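Local coordinates for protein ADP-ribosylglycohydrolase (Thermus thermophilus, PDB 2YZV) that belongs to the ADP-ribosylglycohydrolase family of all-helical proteins and holds two magnesium ions side by side in an acidic site, at residues A126-L131 against G249-T254; V20-G25 against T56-Q61; E212-G217 against A228-A233. One frame throughout, in Å; residues are numbered along the deposited sequence.

How the contacts relate
Two of the three contacts build one metal site, and the third lies outside it. From the N terminus, helix 4-26 brings V20-G25 to T56-Q61 at the start of helix 57-72; contact 2 thereby closes a short, mostly non-helical loop. Contact 1 opens later and spans a long, largely helical excursion before helix 252-267 brings its N-terminal end back against A126-L131. Contact 3 is made wholly within that excursion, where the loop before helix 221-234 folds over the helix itself. Contacts 1 and 2 meet through T254 and D58 and share a magnesium ion, whereas G217 of contact 3 reaches contact 1 through a backbone bond to D251.

Contact 1 (A126-L131 against G249-T254); sequences AGNGPL and GGDADT. With MG (magnesium ion), chain B; MG (magnesium ion), chain C.
The amide of N128 meets D251 and T254 in two different ways, one polar and one apolar. The polar contact is a single hydrogen bond: N128 ND2 donates to D251 OD2 over 2.6 Å, almost straight at 173°. The amide and carboxylate are nearly coplanar, and the donor arrives close to the line of the carboxylate C-O bond. T224 is a second polar partner of the same ND2, so the amide is held from more than one direction.

The apolar contact comes from T254, whose methyl CG2 lies 3.2 Å from N128 CG. With CG2 anti to the backbone N, the methyl is turned to the amide while OG1 is left for the metal.

Metal bonds make up the third group. One magnesium ion is bound by D251 OD1 at 2.3 Å, by T254 OG1 at 2.4 Å and by D253 OD2 at 2.5 Å. D253 OD1 binds the second ion at 2.0 Å and also lies 2.6 Å from the first, so the carboxylate bridges the pair; T56 and D58 complete the protein ligands of that second ion. T254 OG1 is also hydrogen-bonded to D58.

The two oxygens of D251 thus divide their work, one on metal and one on amide. Together with the metal bond, this is consistent with second-shell N128 positioning a first-shell carboxylate, and its N-H probably offsets part of the negative charge there.

Contact 2 (V20-G25 against T56-Q61); sequences VGDALG and TDDTSQ. With MG (magnesium ion), chain C.
A single carboxylate, that of D22, reaches from helix 4-26 into the first turn of helix 57-72 and meets T56, D58 and T59. This is the tight part of the contact. D22 OD2 accepts three hydrogen bonds: from T59 OG1 at 2.8 Å, from T56 N at 2.9 Å and from T59 N at 3.0 Å. The T59 hydroxyl uses the anti lone pair of OD2, and T59 N comes on that same anti side but tilted 31° from the carboxylate plane. T56 N approaches from above the plane instead. The CB of D58 packs 3.3 Å from this oxygen. A fully extended first torsion (chi1 -178°) carries the D22 carboxylate away from its own helix to these donors, and their number fixes its rotation. Backbone N-H groups at a helix start, together with a hydroxyl, would be expected to stabilise its negative charge.

The other oxygen, D22 OD1, lies 2.7 Å from T56 OG1, which binds a magnesium ion at 2.1 Å. D58 OD1 joins the same ion at 1.9 Å, while D253 supplies a further ligand, and D58 OD2 is hydrogen-bonded to T254 OG1. D22 is therefore a second-shell residue of this site. T56 is also the N-cap of helix 57-72, its OG1 taking a weak bond from D58 N.

The looser side begins at D57, an exposed residue whose CB points away from D22. D57, D58 and Q61 touch M132 of helix 129-132. On the far flank of helix 4-26, V20 and L24 pack on W276 of helix 274-279 and on M42 of the connecting loop. The D22 carboxylate itself lies between helices 4-26 and 57-72, with W55 of that loop against D22 and S60.

Contact 3 (E212-G217 against A228-A233); sequences EAPEEG and ALWAFA
The loop segment E212-G217, extended from E212 to P214, passes beside helix 221-234, coming nearest where the CA atoms of A213 and W230 are 6.4 Å apart. One side chain of the helix does the touching: the indole of W230, swung out by an extended first torsion (chi1 164°), presents a face to the loop. Two neighbouring residues share that face. A213 sits over the pyrrole half, its CA 3.5 Å from the centroid of the five-membered ring and only 20° off the normal. P214 covers the benzene half, where its CD lies 4.0 Å from the centroid of the six-membered ring. Both are CH-pi contacts, and both atoms are offset toward the rim of the ring they cover.

Such a tryptophan roofed by an Ala-Pro pair shows how a loop can be fastened to its following helix without any hydrogen bond between the two segments. In this all-helical fold the loop joins helix 200-209 to helix 221-234, and the helix then runs back so that W230 meets the loop that led into it.

The methyl of A213 adds apolar contact, with CB 3.5 Å from W230 CE2. E212 O approaches W230 CD1 obliquely at 3.7 Å. The E212 carboxylate turns back on its own backbone, where OE2 accepts from A213 N at 3.1 Å from above the carboxylate plane. L248 touches both P214 and W230, and L244 of helix 238-246 also packs on the indole. A231, one residue on, rests against A245 of that helix and Y259 of helix 252-267.

Contact 1 (A126-L131 against G249-T254)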
ATOM      1  N   ALA A 126       2.800  14.765   4.168  1.00 14.29           N
ATOM      2  CA  ALA A 126       1.447  14.427   3.735  1.00 12.28           C
ATOM      3  C   ALA A 126       1.494  13.456   2.563  1.00 12.73           C
ATOM      4  O   ALA A 126       0.467  13.183   1.938  1.00 12.86           O
ATOM      5  CB  ALA A 126       0.684  15.686   3.333  1.00 13.56           C
ATOM      6  N   GLY A 127       2.688  12.943   2.279  1.00 11.45           N
ATOM      7  CA  GLY A 127       2.881  12.006   1.186  1.00 12.93           C
ATOM      8  C   GLY A 127       2.215  10.661   1.398  1.00 12.67           C
ATOM      9  O   GLY A 127       1.668  10.390   2.463  1.00 13.07           O
ATOM     10  N   ASN A 128       2.283   9.810   0.377  1.00 13.72           N
ATOM     11  CA  ASN A 128       1.652   8.495   0.407  1.00 12.28           C
ATOM     12  C   ASN A 128       2.476   7.356   0.997  1.00 11.98           C
ATOM     13  O   ASN A 128       2.050   6.206   0.950  1.00 10.86           O
ATOM     14  CB  ASN A 128       1.230   8.100  -1.005  1.00 12.36           C
ATOM     15  CG  ASN A 128       2.378   8.171  -1.989  1.00 13.41           C
ATOM     16  OD1 ASN A 128       3.540   8.034  -1.610  1.00 14.56           O
ATOM     17  ND2 ASN A 128       2.060   8.376  -3.263  1.00 13.07           N
ATOM     18  N   GLY A 129       3.645   7.664   1.548  1.00 12.56           N
ATOM     19  CA  GLY A 129       4.482   6.618   2.115  1.00 12.21           C
ATOM     20  C   GLY A 129       3.790   5.655   3.073  1.00 11.61           C
ATOM     21  O   GLY A 129       4.010   4.446   2.999  1.00 11.68           O
ATOM     22  N   PRO A 130       2.946   6.152   3.991  1.00 11.66           N
ATOM     23  CA  PRO A 130       2.275   5.242   4.924  1.00 11.07           C
ATOM     24  C   PRO A 130       1.324   4.265   4.250  1.00 11.55           C
ATOM     25  O   PRO A 130       1.046   3.192   4.784  1.00 10.93           O
ATOM     26  CB  PRO A 130       1.523   6.191   5.861  1.00 10.74           C
ATOM     27  CG  PRO A 130       2.314   7.460   5.784  1.00 13.89           C
ATOM     28  CD  PRO A 130       2.626   7.552   4.312  1.00 12.73           C
ATOM     29  N   LEU A 131       0.812   4.649   3.085  1.00  9.27           N
ATOM     30  CA  LEU A 131      -0.136   3.811   2.360  1.00 10.10           C
ATOM     31  C   LEU A 131       0.522   2.677   1.595  1.00 11.80           C
ATOM     32  O   LEU A 131      -0.035   1.590   1.484  1.00  9.89           O
ATOM     33  CB  LEU A 131      -0.924   4.647   1.351  1.00  9.89           C
ATOM     34  CG  LEU A 131      -1.611   5.923   1.823  1.00 10.40           C
ATOM     35  CD1 LEU A 131      -2.374   6.528   0.657  1.00 11.09           C
ATOM     36  CD2 LEU A 131      -2.551   5.613   2.973  1.00 11.85           C
ATOM     37  N   GLY A 249       0.436   7.315 -14.711  1.00 12.65           N
ATOM     38  CA  GLY A 249       1.774   7.872 -14.650  1.00 13.17           C
ATOM     39  C   GLY A 249       2.033   8.522 -13.302  1.00 13.65           C
ATOM     40  O   GLY A 249       1.427   8.148 -12.296  1.00 13.44           O
ATOM     41  N   GLY A 250       2.930   9.504 -13.277  1.00 13.83           N
ATOM     42  CA  GLY A 250       3.244  10.173 -12.026  1.00 14.50           C
ATOM     43  C   GLY A 250       3.843   9.206 -11.020  1.00 12.54           C
ATOM     44  O   GLY A 250       4.760   8.452 -11.348  1.00 14.18           O
ATOM     45  N   ASP A 251       3.322   9.216  -9.797  1.00 12.59           N
ATOM     46  CA  ASP A 251       3.820   8.331  -8.746  1.00 13.83           C
ATOM     47  C   ASP A 251       3.130   6.983  -8.924  1.00 12.23           C
ATOM     48  O   ASP A 251       2.469   6.473  -8.018  1.00 11.76           O
ATOM     49  CB  ASP A 251       3.500   8.932  -7.373  1.00 16.12           C
ATOM     50  CG  ASP A 251       4.391   8.381  -6.276  1.00 21.78           C
ATOM     51  OD1 ASP A 251       5.559   8.040  -6.571  1.00 25.38           O
ATOM     52  OD2 ASP A 251       3.936   8.310  -5.117  1.00 24.96           O
ATOM     53  N   ALA A 252       3.314   6.411 -10.105  1.00 10.96           N
ATOM     54  CA  ALA A 252       2.689   5.149 -10.484  1.00 10.34           C
ATOM     55  C   ALA A 252       3.065   3.931  -9.653  1.00 10.55           C
ATOM     56  O   ALA A 252       2.255   3.018  -9.499  1.00 11.90           O
ATOM     57  CB  ALA A 252       2.963   4.870 -11.955  1.00 11.49           C
ATOM     58  N   ASP A 253       4.286   3.897  -9.135  1.00  9.67           N
ATOM     59  CA  ASP A 253       4.698   2.760  -8.323  1.00 10.32           C
ATOM     60  C   ASP A 253       3.851   2.689  -7.057  1.00 10.49           C
ATOM     61  O   ASP A 253       3.421   1.613  -6.645  1.00 11.06           O
ATOM     62  CB  ASP A 253       6.184   2.856  -7.944  1.00 12.02           C
ATOM     63  CG  ASP A 253       6.530   4.140  -7.206  1.00 15.72           C
ATOM     64  OD1 ASP A 253       7.387   4.087  -6.300  1.00 16.93           O
ATOM     65  OD2 ASP A 253       5.970   5.204  -7.534  1.00 15.51           O
ATOM     66  N   THR A 254       3.594   3.843  -6.455  1.00 10.58           N
ATOM     67  CA  THR A 254       2.823   3.887  -5.223  1.00 11.11           C
ATOM     68  C   THR A 254       1.319   3.764  -5.448  1.00  9.94           C
ATOM     69  O   THR A 254       0.623   3.132  -4.655  1.00 10.71           O
ATOM     70  CB  THR A 254       3.148   5.156  -4.440  1.00 11.37           C
ATOM     71  OG1 THR A 254       4.568   5.233  -4.259  1.00 15.53           O
ATOM     72  CG2 THR A 254       2.470   5.127  -3.073  1.00 13.61           C
TER
HETATM   73 MG    MG B 501       6.373   6.318  -5.305  1.00 18.38          MG
HETATM   74 MG    MG C 502       8.557   3.605  -4.775  1.00 30.04          MG

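Contact 2 (V20-G25 against T56-Q61)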
ATOM      1  N   VAL A  20       3.526  -6.328  -6.834  1.00  8.74           N
ATOM      2  CA  VAL A  20       3.237  -6.371  -8.260  1.00  8.53           C
ATOM      3  C   VAL A  20       2.938  -4.955  -8.753  1.00  7.67           C
ATOM      4  O   VAL A  20       3.447  -4.528  -9.787  1.00  8.03           O
ATOM      5  CB  VAL A  20       2.034  -7.302  -8.550  1.00  8.97           C
ATOM      6  CG1 VAL A  20       1.513  -7.078  -9.959  1.00  9.96           C
ATOM      7  CG2 VAL A  20       2.459  -8.760  -8.379  1.00 11.37           C
ATOM      8  N   GLY A  21       2.120  -4.227  -7.997  1.00  8.96           N
ATOM      9  CA  GLY A  21       1.778  -2.864  -8.373  1.00  8.16           C
ATOM     10  C   GLY A  21       2.971  -1.927  -8.347  1.00  9.87           C
ATOM     11  O   GLY A  21       3.104  -1.060  -9.203  1.00 10.24           O
ATOM     12  N   ASP A  22       3.832  -2.098  -7.347  1.00  9.06           N
ATOM     13  CA  ASP A  22       5.030  -1.280  -7.204  1.00  9.50           C
ATOM     14  C   ASP A  22       5.937  -1.524  -8.415  1.00  7.88           C
ATOM     15  O   ASP A  22       6.386  -0.579  -9.068  1.00  9.70           O
ATOM     16  CB  ASP A  22       5.733  -1.660  -5.887  1.00  9.30           C
ATOM     17  CG  ASP A  22       6.980  -0.826  -5.599  1.00 11.79           C
ATOM     18  OD1 ASP A  22       7.249   0.149  -6.323  1.00 15.93           O
ATOM     19  OD2 ASP A  22       7.692  -1.159  -4.627  1.00 11.74           O
ATOM     20  N   ALA A  23       6.182  -2.795  -8.728  1.00  9.97           N
ATOM     21  CA  ALA A  23       7.041  -3.153  -9.854  1.00  8.37           C
ATOM     22  C   ALA A  23       6.514  -2.627 -11.190  1.00  8.81           C
ATOM     23  O   ALA A  23       7.269  -2.062 -11.983  1.00 10.44           O
ATOM     24  CB  ALA A  23       7.209  -4.669  -9.922  1.00 10.03           C
ATOM     25  N   LEU A  24       5.225  -2.823 -11.448  1.00  9.26           N
ATOM     26  CA  LEU A  24       4.638  -2.349 -12.699  1.00 10.60           C
ATOM     27  C   LEU A  24       4.644  -0.830 -12.810  1.00 10.96           C
ATOM     28  O   LEU A  24       5.051  -0.276 -13.833  1.00 12.05           O
ATOM     29  CB  LEU A  24       3.202  -2.857 -12.836  1.00 12.03           C
ATOM     30  CG  LEU A  24       3.046  -4.311 -13.273  1.00 14.21           C
ATOM     31  CD1 LEU A  24       1.606  -4.756 -13.068  1.00 14.35           C
ATOM     32  CD2 LEU A  24       3.449  -4.452 -14.741  1.00 14.80           C
ATOM     33  N   GLY A  25       4.196  -0.161 -11.751  1.00  9.66           N
ATOM     34  CA  GLY A  25       4.143   1.292 -11.748  1.00  8.74           C
ATOM     35  C   GLY A  25       5.508   1.951 -11.836  1.00  9.42           C
ATOM     36  O   GLY A  25       5.645   3.022 -12.426  1.00 10.22           O
ATOM     37  N   THR A  56      10.379  -1.071  -5.713  1.00 13.97           N
ATOM     38  CA  THR A  56      11.074   0.059  -5.097  1.00 15.15           C
ATOM     39  C   THR A  56      11.018   0.120  -3.573  1.00 15.75           C
ATOM     40  O   THR A  56      10.876  -0.901  -2.901  1.00 13.32           O
ATOM     41  CB  THR A  56      10.509   1.376  -5.645  1.00 14.87           C
ATOM     42  OG1 THR A  56       9.197   1.590  -5.106  1.00 15.29           O
ATOM     43  CG2 THR A  56      10.408   1.312  -7.166  1.00 18.83           C
ATOM     44  N   ASP A  57      11.133   1.332  -3.033  1.00 17.59           N
ATOM     45  CA  ASP A  57      11.098   1.527  -1.589  1.00 19.36           C
ATOM     46  C   ASP A  57       9.737   1.191  -0.989  1.00 18.23           C
ATOM     47  O   ASP A  57       9.633   0.925   0.209  1.00 17.21           O
ATOM     48  CB  ASP A  57      11.495   2.967  -1.228  1.00 24.77           C
ATOM     49  CG  ASP A  57      10.587   4.006  -1.854  1.00 29.16           C
ATOM     50  OD1 ASP A  57       9.393   4.061  -1.494  1.00 33.41           O
ATOM     51  OD2 ASP A  57      11.073   4.778  -2.707  1.00 34.91           O
ATOM     52  N   ASP A  58       8.697   1.197  -1.818  1.00 17.49           N
ATOM     53  CA  ASP A  58       7.354   0.872  -1.347  1.00 17.86           C
ATOM     54  C   ASP A  58       7.374  -0.538  -0.774  1.00 16.81           C
ATOM     55  O   ASP A  58       7.034  -0.764   0.392  1.00 16.97           O
ATOM     56  CB  ASP A  58       6.346   0.909  -2.502  1.00 18.70           C
ATOM     57  CG  ASP A  58       6.231   2.275  -3.140  1.00 21.27           C
ATOM     58  OD1 ASP A  58       7.263   2.827  -3.567  1.00 22.70           O
ATOM     59  OD2 ASP A  58       5.099   2.794  -3.225  1.00 20.05           O
ATOM     60  N   THR A  59       7.771  -1.486  -1.611  1.00 15.28           N
ATOM     61  CA  THR A  59       7.828  -2.878  -1.207  1.00 13.68           C
ATOM     62  C   THR A  59       8.923  -3.120  -0.166  1.00 13.17           C
ATOM     63  O   THR A  59       8.744  -3.933   0.745  1.00 13.38           O
ATOM     64  CB  THR A  59       8.046  -3.792  -2.436  1.00 11.62           C
ATOM     65  OG1 THR A  59       6.997  -3.565  -3.388  1.00 13.82           O
ATOM     66  CG2 THR A  59       8.031  -5.253  -2.031  1.00 12.11           C
ATOM     67  N   SER A  60      10.043  -2.414  -0.280  1.00 12.58           N
ATOM     68  CA  SER A  60      11.126  -2.587   0.686  1.00 13.29           C
ATOM     69  C   SER A  60      10.634  -2.308   2.103  1.00 14.16           C
ATOM     70  O   SER A  60      10.889  -3.085   3.027  1.00 12.69           O
ATOM     71  CB  SER A  60      12.292  -1.655   0.358  1.00 15.41           C
ATOM     72  OG  SER A  60      12.851  -1.973  -0.904  1.00 17.68           O
ATOM     73  N   GLN A  61       9.916  -1.202   2.270  1.00 14.11           N
ATOM     74  CA  GLN A  61       9.392  -0.848   3.581  1.00 14.93           C
ATOM     75  C   GLN A  61       8.326  -1.835   4.040  1.00 14.47           C
ATOM     76  O   GLN A  61       8.242  -2.158   5.226  1.00 13.80           O
ATOM     77  CB  GLN A  61       8.828   0.573   3.559  1.00 16.67           C
ATOM     78  CG  GLN A  61       9.904   1.640   3.620  1.00 20.46           C
ATOM     79  CD  GLN A  61       9.336   3.038   3.531  1.00 21.80           C
ATOM     80  OE1 GLN A  61       8.335   3.353   4.171  1.00 23.62           O
ATOM     81  NE2 GLN A  61       9.976   3.889   2.739  1.00 25.93           N
TER
HETATM   82 MG    MG C 502       8.557   3.605  -4.775  1.00 30.04          MG

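Contact 3 (E212-G217 against A228-A233)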
ATOM      1  N   GLU A 212     -14.085  10.044 -10.381  1.00 11.71           N
ATOM      2  CA  GLU A 212     -13.518  10.699 -11.553  1.00 13.07           C
ATOM      3  C   GLU A 212     -12.077  10.258 -11.754  1.00 14.31           C
ATOM      4  O   GLU A 212     -11.327  10.111 -10.792  1.00 15.20           O
ATOM      5  CB  GLU A 212     -13.561  12.218 -11.396  1.00 13.52           C
ATOM      6  CG  GLU A 212     -13.094  12.951 -12.636  1.00 16.01           C
ATOM      7  CD  GLU A 212     -13.951  12.628 -13.844  1.00 18.01           C
ATOM      8  OE1 GLU A 212     -15.128  13.046 -13.860  1.00 19.62           O
ATOM      9  OE2 GLU A 212     -13.451  11.950 -14.768  1.00 18.96           O
ATOM     10  N   ALA A 213     -11.692  10.049 -13.009  1.00 14.38           N
ATOM     11  CA  ALA A 213     -10.330   9.628 -13.323  1.00 13.68           C
ATOM     12  C   ALA A 213      -9.346  10.746 -13.003  1.00 14.72           C
ATOM     13  O   ALA A 213      -9.581  11.908 -13.340  1.00 15.63           O
ATOM     14  CB  ALA A 213     -10.224   9.253 -14.800  1.00 14.93           C
ATOM     15  N   PRO A 214      -8.234  10.414 -12.327  1.00 13.98           N
ATOM     16  CA  PRO A 214      -7.222  11.414 -11.977  1.00 14.65           C
ATOM     17  C   PRO A 214      -6.493  11.887 -13.233  1.00 15.24           C
ATOM     18  O   PRO A 214      -6.451  11.172 -14.235  1.00 16.60           O
ATOM     19  CB  PRO A 214      -6.281  10.649 -11.046  1.00 16.15           C
ATOM     20  CG  PRO A 214      -7.149   9.575 -10.472  1.00 15.18           C
ATOM     21  CD  PRO A 214      -7.943   9.130 -11.669  1.00 13.18           C
ATOM     22  N   GLU A 215      -5.921  13.086 -13.173  1.00 16.78           N
ATOM     23  CA  GLU A 215      -5.176  13.628 -14.304  1.00 20.10           C
ATOM     24  C   GLU A 215      -3.740  13.109 -14.266  1.00 19.30           C
ATOM     25  O   GLU A 215      -2.989  13.258 -15.232  1.00 19.50           O
ATOM     26  CB  GLU A 215      -5.175  15.157 -14.263  1.00 23.14           C
ATOM     27  CG  GLU A 215      -6.544  15.791 -14.464  1.00 29.64           C
ATOM     28  CD  GLU A 215      -7.139  15.499 -15.831  1.00 31.86           C
ATOM     29  OE1 GLU A 215      -8.232  16.027 -16.122  1.00 35.16           O
ATOM     30  OE2 GLU A 215      -6.522  14.744 -16.615  1.00 34.92           O
ATOM     31  N   GLU A 216      -3.364  12.515 -13.136  1.00 18.47           N
ATOM     32  CA  GLU A 216      -2.032  11.943 -12.957  1.00 20.06           C
ATOM     33  C   GLU A 216      -2.009  11.112 -11.679  1.00 19.04           C
ATOM     34  O   GLU A 216      -2.962  11.145 -10.904  1.00 18.97           O
ATOM     35  CB  GLU A 216      -0.966  13.042 -12.867  1.00 24.66           C
ATOM     36  CG  GLU A 216      -0.765  13.644 -11.483  1.00 31.62           C
ATOM     37  CD  GLU A 216      -1.898  14.550 -11.047  1.00 35.10           C
ATOM     38  OE1 GLU A 216      -1.821  15.086  -9.919  1.00 38.99           O
ATOM     39  OE2 GLU A 216      -2.860  14.733 -11.824  1.00 38.72           O
ATOM     40  N   GLY A 217      -0.934  10.357 -11.471  1.00 16.94           N
ATOM     41  CA  GLY A 217      -0.819   9.562 -10.259  1.00 15.42           C
ATOM     42  C   GLY A 217      -0.239  10.474  -9.193  1.00 14.36           C
ATOM     43  O   GLY A 217       0.945  10.807  -9.261  1.00 13.70           O
ATOM     44  N   ALA A 228      -6.254   5.029  -6.452  1.00  7.94           N
ATOM     45  CA  ALA A 228      -6.353   3.586  -6.288  1.00  9.04           C
ATOM     46  C   ALA A 228      -7.823   3.178  -6.255  1.00  8.78           C
ATOM     47  O   ALA A 228      -8.209   2.174  -6.852  1.00  9.12           O
ATOM     48  CB  ALA A 228      -5.656   3.154  -4.998  1.00  9.63           C
ATOM     49  N   LEU A 229      -8.643   3.966  -5.565  1.00  9.42           N
ATOM     50  CA  LEU A 229     -10.068   3.668  -5.477  1.00  9.34           C
ATOM     51  C   LEU A 229     -10.734   3.785  -6.849  1.00  9.09           C
ATOM     52  O   LEU A 229     -11.628   3.012  -7.178  1.00  9.01           O
ATOM     53  CB  LEU A 229     -10.750   4.599  -4.472  1.00  9.10           C
ATOM     54  CG  LEU A 229     -10.461   4.287  -3.001  1.00  9.76           C
ATOM     55  CD1 LEU A 229     -11.056   5.371  -2.116  1.00  9.52           C
ATOM     56  CD2 LEU A 229     -11.050   2.923  -2.640  1.00 12.38           C
ATOM     57  N   TRP A 230     -10.299   4.754  -7.647  1.00 10.13           N
ATOM     58  CA  TRP A 230     -10.852   4.929  -8.984  1.00  9.54           C
ATOM     59  C   TRP A 230     -10.538   3.701  -9.840  1.00  8.87           C
ATOM     60  O   TRP A 230     -11.413   3.157 -10.510  1.00  8.33           O
ATOM     61  CB  TRP A 230     -10.245   6.174  -9.638  1.00  8.97           C
ATOM     62  CG  TRP A 230     -10.452   6.235 -11.113  1.00 10.35           C
ATOM     63  CD1 TRP A 230     -11.597   6.587 -11.773  1.00 11.88           C
ATOM     64  CD2 TRP A 230      -9.495   5.895 -12.122  1.00 11.99           C
ATOM     65  NE1 TRP A 230     -11.410   6.486 -13.132  1.00 13.26           N
ATOM     66  CE2 TRP A 230     -10.128   6.063 -13.375  1.00 12.01           C
ATOM     67  CE3 TRP A 230      -8.161   5.462 -12.090  1.00 11.75           C
ATOM     68  CZ2 TRP A 230      -9.473   5.811 -14.588  1.00 12.56           C
ATOM     69  CZ3 TRP A 230      -7.507   5.213 -13.297  1.00 12.97           C
ATOM     70  CH2 TRP A 230      -8.168   5.389 -14.528  1.00 13.77           C
ATOM     71  N   ALA A 231      -9.282   3.267  -9.812  1.00  8.90           N
ATOM     72  CA  ALA A 231      -8.860   2.111 -10.597  1.00  9.24           C
ATOM     73  C   ALA A 231      -9.603   0.861 -10.151  1.00  9.50           C
ATOM     74  O   ALA A 231      -9.954   0.007 -10.966  1.00 10.30           O
ATOM     75  CB  ALA A 231      -7.350   1.908 -10.458  1.00  8.75           C
ATOM     76  N   PHE A 232      -9.841   0.758  -8.847  1.00  9.77           N
ATOM     77  CA  PHE A 232     -10.552  -0.389  -8.298  1.00  8.64           C
ATOM     78  C   PHE A 232     -12.011  -0.353  -8.755  1.00 10.78           C
ATOM     79  O   PHE A 232     -12.580  -1.377  -9.133  1.00 11.67           O
ATOM     80  CB  PHE A 232     -10.455  -0.369  -6.765  1.00  9.99           C
ATOM     81  CG  PHE A 232     -11.148  -1.524  -6.089  1.00  9.24           C
ATOM     82  CD1 PHE A 232     -10.817  -2.840  -6.405  1.00 11.67           C
ATOM     83  CD2 PHE A 232     -12.105  -1.292  -5.107  1.00 10.77           C
ATOM     84  CE1 PHE A 232     -11.435  -3.911  -5.748  1.00 10.81           C
ATOM     85  CE2 PHE A 232     -12.729  -2.352  -4.445  1.00 10.67           C
ATOM     86  CZ  PHE A 232     -12.391  -3.666  -4.766  1.00 10.23           C
ATOM     87  N   ALA A 233     -12.604   0.833  -8.739  1.00  9.50           N
ATOM     88  CA  ALA A 233     -13.999   0.984  -9.149  1.00 11.33           C
ATOM     89  C   ALA A 233     -14.222   0.679 -10.629  1.00 12.36           C
ATOM     90  O   ALA A 233     -15.208   0.034 -10.996  1.00 14.04           O
ATOM     91  CB  ALA A 233     -14.477   2.395  -8.837  1.00 12.31           C
TER